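Long-range contacts in Ras GTPase-activating-like protein IQGAP2 (Homo sapiens, PDB 5CJP), which probably binds the GTP-bound form of Rho-family GTPases such as Cdc42 through its Ras-GAP-related domain, linking their signals to the cytoskeleton: residues 31-36 against 91-96; 242-247 against 262-267. All blocks are in the same frame, centred on the assembly; numbering follows the deposited sequence.

Contact 1 of 2, residues 31-36 against 91-96; sequences LIFQMP and PTVIKM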
# COMPACT_ATOMS: atom_id res chain seq x y z
N LEU E 31 -10.21 -18.38 -18.67
CA LEU E 31 -10.00 -17.59 -19.88
C LEU E 31 -8.51 -17.51 -20.19
O LEU E 31 -8.09 -17.51 -21.38
CB LEU E 31 -10.55 -16.18 -19.70
CG LEU E 31 -12.06 -16.04 -19.62
CD1 LEU E 31 -12.43 -14.58 -19.48
CD2 LEU E 31 -12.69 -16.61 -20.88
N ILE E 32 -7.69 -17.42 -19.14
CA ILE E 32 -6.24 -17.38 -19.34
C ILE E 32 -5.76 -18.68 -19.98
O ILE E 32 -4.96 -18.65 -20.92
CB ILE E 32 -5.48 -17.10 -17.99
CG1 ILE E 32 -5.45 -15.59 -17.68
CG2 ILE E 32 -4.11 -17.69 -18.01
CD1 ILE E 32 -6.60 -14.86 -18.18
N PHE E 33 -6.27 -19.83 -19.52
CA PHE E 33 -5.84 -21.10 -20.12
C PHE E 33 -6.10 -21.20 -21.62
O PHE E 33 -5.27 -21.74 -22.35
CB PHE E 33 -6.51 -22.32 -19.45
CG PHE E 33 -6.25 -22.43 -17.98
CD1 PHE E 33 -5.00 -22.13 -17.46
CD2 PHE E 33 -7.27 -22.79 -17.12
CE1 PHE E 33 -4.78 -22.19 -16.09
CE2 PHE E 33 -7.05 -22.85 -15.74
CZ PHE E 33 -5.81 -22.55 -15.23
N GLN E 34 -7.22 -20.67 -22.09
CA GLN E 34 -7.50 -20.78 -23.52
C GLN E 34 -6.90 -19.71 -24.46
O GLN E 34 -7.07 -19.79 -25.67
CB GLN E 34 -9.01 -20.91 -23.75
CG GLN E 34 -9.79 -19.65 -23.45
CD GLN E 34 -11.29 -19.85 -23.51
OE1 GLN E 34 -12.01 -18.98 -24.00
NE2 GLN E 34 -11.78 -20.98 -22.99
N MET E 35 -6.21 -18.71 -23.91
CA MET E 35 -5.59 -17.66 -24.73
C MET E 35 -4.33 -18.22 -25.40
O MET E 35 -3.78 -19.22 -24.93
CB MET E 35 -5.12 -16.49 -23.86
CG MET E 35 -6.19 -15.60 -23.31
SD MET E 35 -5.46 -14.46 -22.09
CE MET E 35 -3.94 -14.08 -22.87
N PRO E 36 -3.87 -17.60 -26.50
CA PRO E 36 -2.65 -18.17 -27.08
C PRO E 36 -1.62 -18.03 -25.96
O PRO E 36 -1.65 -17.04 -25.22
CB PRO E 36 -2.37 -17.24 -28.26
CG PRO E 36 -3.76 -16.77 -28.65
CD PRO E 36 -4.39 -16.48 -27.31
N PRO E 91 1.80 -26.44 -21.45
CA PRO E 91 0.42 -26.08 -21.09
C PRO E 91 0.39 -24.99 -20.04
O PRO E 91 1.08 -25.08 -19.04
CB PRO E 91 -0.16 -27.40 -20.60
CG PRO E 91 1.02 -28.05 -19.97
CD PRO E 91 2.11 -27.80 -20.97
N THR E 92 -0.42 -23.96 -20.26
CA THR E 92 -0.44 -22.86 -19.30
C THR E 92 -1.04 -23.23 -17.96
O THR E 92 -0.74 -22.59 -16.95
CB THR E 92 -1.08 -21.59 -19.92
OG1 THR E 92 -2.05 -21.04 -19.03
CG2 THR E 92 -1.69 -21.90 -21.24
N VAL E 93 -1.84 -24.29 -17.92
CA VAL E 93 -2.42 -24.72 -16.67
C VAL E 93 -1.31 -25.24 -15.76
O VAL E 93 -1.37 -25.08 -14.56
CB VAL E 93 -3.41 -25.89 -16.84
CG1 VAL E 93 -4.08 -26.21 -15.52
CG2 VAL E 93 -4.42 -25.55 -17.89
N ILE E 94 -0.31 -25.87 -16.35
CA ILE E 94 0.79 -26.40 -15.57
C ILE E 94 1.65 -25.25 -15.06
O ILE E 94 2.18 -25.28 -13.95
CB ILE E 94 1.61 -27.37 -16.40
CG1 ILE E 94 0.79 -28.66 -16.60
CG2 ILE E 94 2.95 -27.67 -15.73
CD1 ILE E 94 0.51 -29.33 -15.33
N LYS E 95 1.77 -24.20 -15.86
CA LYS E 95 2.55 -23.03 -15.49
C LYS E 95 1.92 -22.37 -14.27
O LYS E 95 2.61 -21.94 -13.34
CB LYS E 95 2.57 -22.03 -16.65
CG LYS E 95 3.66 -20.99 -16.59
CD LYS E 95 3.63 -20.12 -17.83
CE LYS E 95 3.72 -20.97 -19.11
NZ LYS E 95 3.36 -20.23 -20.38
N MET E 96 0.60 -22.32 -14.25
CA MET E 96 -0.12 -21.71 -13.15
C MET E 96 -0.09 -22.61 -11.93
O MET E 96 0.06 -22.15 -10.79
CB MET E 96 -1.56 -21.42 -13.57
CG MET E 96 -2.37 -20.70 -12.51
SD MET E 96 -3.81 -19.94 -13.26
CE MET E 96 -4.98 -20.52 -12.19
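F33, near the C-terminal end of helix 25-34, lays its ring across the first turn of helix 92-102, whose N-cap position is held by P91. CG anti to the carbonyl carbon (chi1 -59°) sends the ring toward that helix; F33 CB itself lies 4.2 Å from V93 CG2. One bond further, F33 CG is 3.6 Å from V93 CG2. Over one ring face, displaced toward the rim, V93 CG2 makes a CH-pi contact 3.7 Å from the F33 centroid and 20° off the ring normal. Going round the ring, F33 CD1 meets T92 OG1 near the ring plane, at the edge, 3.5 Å away. F33 CE1 then reaches M96 SD at 3.7 Å, and F33 CZ at the tip lies 3.7 Å from M96 CE. The M96 chain, bent at chi3, brings M96 SD in obliquely, 4.8 Å from the F33 centroid, a Met-aromatic contact. L67 and A71 of helix 58-79 also pack on F33, while L31, two residues earlier, packs on L370 of the second subunit. With three different groups around the ring and no polar bond between the segments, the helices are joined here by dispersion and shape, with the sulfur adding polarisable bulk.

Contact 2 of 2, residues 242-247 against 262-267; sequences IVAPDG and DQRRNL
Helix 222-243, part of the all-helical Ras-GAP fold, runs out at V243, and the turn that follows packs against the first turns of helix 261-278. R264 does the polar work. Its chain bends at chi2 and chi3, swinging the guanidinium across to the turn. R264 NE donates to V243 O at 3.3 Å, almost along the C=O axis and close to the guanidinium plane, with an N-H...O angle of 164°. D246 meets it tip to tip: with CG in the crowded position (chi1 52°), its carboxylate plane stands 37° from the guanidinium. D246 OD1 and OD2 both lie 2.9 Å from R264 NH2, a salt bridge in which both N-H...O bonds are weak and strongly bent. R264 NH1 is taken by Q258, so all three guanidinium nitrogens are engaged and the group's rotation is probably fixed. The chain of another protein also packs on V243, A244 and R264, placing this turn at an interface. One helical turn on, L267 has CG anti to its carbonyl carbon and spreads its isobutyl group beside the I242 carbonyl, CB and CD2 both lying 3.5 Å from I242 O. L267 CD1 meets the proline ring tip to tip, 3.8 Å from P245 CD.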
# COMPACT_ATOMS: atom_id res chain seq x y z
N ILE E 242 16.59 -24.29 -7.03
CA ILE E 242 17.94 -24.69 -6.70
C ILE E 242 18.91 -23.81 -7.52
O ILE E 242 19.87 -23.26 -6.99
CB ILE E 242 18.16 -26.17 -7.03
CG1 ILE E 242 17.33 -27.04 -6.07
CG2 ILE E 242 19.64 -26.52 -6.95
CD1 ILE E 242 17.23 -28.45 -6.53
N VAL E 243 18.62 -23.66 -8.81
CA VAL E 243 19.44 -22.86 -9.71
C VAL E 243 19.35 -21.36 -9.46
O VAL E 243 20.31 -20.63 -9.68
CB VAL E 243 19.06 -23.15 -11.16
CG1 VAL E 243 19.63 -22.08 -12.09
CG2 VAL E 243 19.58 -24.52 -11.56
N ALA E 244 18.19 -20.90 -9.02
CA ALA E 244 18.02 -19.48 -8.76
C ALA E 244 17.35 -19.22 -7.43
O ALA E 244 16.22 -18.75 -7.38
CB ALA E 244 17.22 -18.82 -9.88
N PRO E 245 18.03 -19.54 -6.32
CA PRO E 245 17.45 -19.31 -5.00
C PRO E 245 17.23 -17.83 -4.73
O PRO E 245 16.43 -17.46 -3.88
CB PRO E 245 18.47 -19.93 -4.05
CG PRO E 245 19.75 -19.82 -4.81
CD PRO E 245 19.35 -20.20 -6.20
N ASP E 246 17.95 -16.98 -5.45
CA ASP E 246 17.83 -15.54 -5.29
C ASP E 246 16.59 -15.04 -6.00
O ASP E 246 15.96 -14.07 -5.57
CB ASP E 246 19.06 -14.84 -5.85
CG ASP E 246 19.37 -15.28 -7.27
OD1 ASP E 246 19.15 -16.46 -7.61
OD2 ASP E 246 19.86 -14.44 -8.06
N GLY E 247 16.24 -15.72 -7.08
CA GLY E 247 15.07 -15.36 -7.86
C GLY E 247 13.78 -15.91 -7.28
O GLY E 247 12.76 -15.24 -7.27
N ASP E 262 30.54 -18.21 -9.99
CA ASP E 262 30.99 -19.47 -9.41
C ASP E 262 29.88 -20.16 -8.62
O ASP E 262 29.76 -21.38 -8.63
CB ASP E 262 32.19 -19.22 -8.50
CG ASP E 262 33.44 -18.85 -9.28
OD1 ASP E 262 34.31 -18.16 -8.70
OD2 ASP E 262 33.56 -19.26 -10.46
N GLN E 263 29.06 -19.36 -7.94
CA GLN E 263 27.95 -19.90 -7.17
C GLN E 263 26.88 -20.39 -8.14
O GLN E 263 26.24 -21.41 -7.91
CB GLN E 263 27.40 -18.83 -6.22
CG GLN E 263 28.45 -18.29 -5.25
CD GLN E 263 27.94 -17.15 -4.38
OE1 GLN E 263 27.45 -16.14 -4.89
NE2 GLN E 263 28.07 -17.30 -3.07
N ARG E 264 26.71 -19.65 -9.24
CA ARG E 264 25.75 -20.02 -10.27
C ARG E 264 26.13 -21.34 -10.90
O ARG E 264 25.30 -22.25 -11.03
CB ARG E 264 25.72 -18.97 -11.38
CG ARG E 264 24.56 -18.04 -11.30
CD ARG E 264 23.25 -18.74 -11.60
NE ARG E 264 22.19 -18.17 -10.78
CZ ARG E 264 21.97 -16.87 -10.63
NH1 ARG E 264 22.75 -15.99 -11.25
NH2 ARG E 264 21.00 -16.45 -9.84
N ARG E 265 27.39 -21.43 -11.32
CA ARG E 265 27.93 -22.62 -11.95
C ARG E 265 27.85 -23.83 -11.00
O ARG E 265 27.70 -24.97 -11.45
CB ARG E 265 29.37 -22.37 -12.40
CG ARG E 265 29.92 -23.41 -13.34
CD ARG E 265 31.36 -23.09 -13.65
NE ARG E 265 31.51 -21.72 -14.12
CZ ARG E 265 31.08 -21.29 -15.31
NH1 ARG E 265 30.48 -22.13 -16.15
NH2 ARG E 265 31.24 -20.02 -15.65
N ASN E 266 27.95 -23.56 -9.70
CA ASN E 266 27.87 -24.62 -8.71
C ASN E 266 26.43 -25.12 -8.59
O ASN E 266 26.17 -26.31 -8.77
CB ASN E 266 28.38 -24.14 -7.34
CG ASN E 266 29.91 -24.12 -7.24
OD1 ASN E 266 30.47 -23.64 -6.26
ND2 ASN E 266 30.58 -24.64 -8.26
N LEU E 267 25.50 -24.21 -8.30
CA LEU E 267 24.10 -24.59 -8.18
C LEU E 267 23.60 -25.19 -9.48
O LEU E 267 22.89 -26.19 -9.49
CB LEU E 267 23.25 -23.38 -7.82
CG LEU E 267 23.53 -22.88 -6.42
CD1 LEU E 267 22.98 -21.48 -6.26
CD2 LEU E 267 22.91 -23.86 -5.39

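From the N terminus the chain passes through helix 25-34, runs through helices 37-54 and 58-79, and returns at helix 92-102, where contact 1 closes a mostly helical loop of 54 residues. Both of those intervening helices also touch its side chains. Well over a hundred residues later, helix 222-243 ends and a largely irregular link of 14 residues leads to helix 261-278, closed by contact 2, with helix 111-123 packed alongside. The two loops follow in series, neither nesting nor crossing, and their centres lie 28 Å apart. Contact 1 thus ties the N-terminal helices to the Ras-GAP-related region, near the second subunit, whereas contact 2 joins two helices within that region beside another protein.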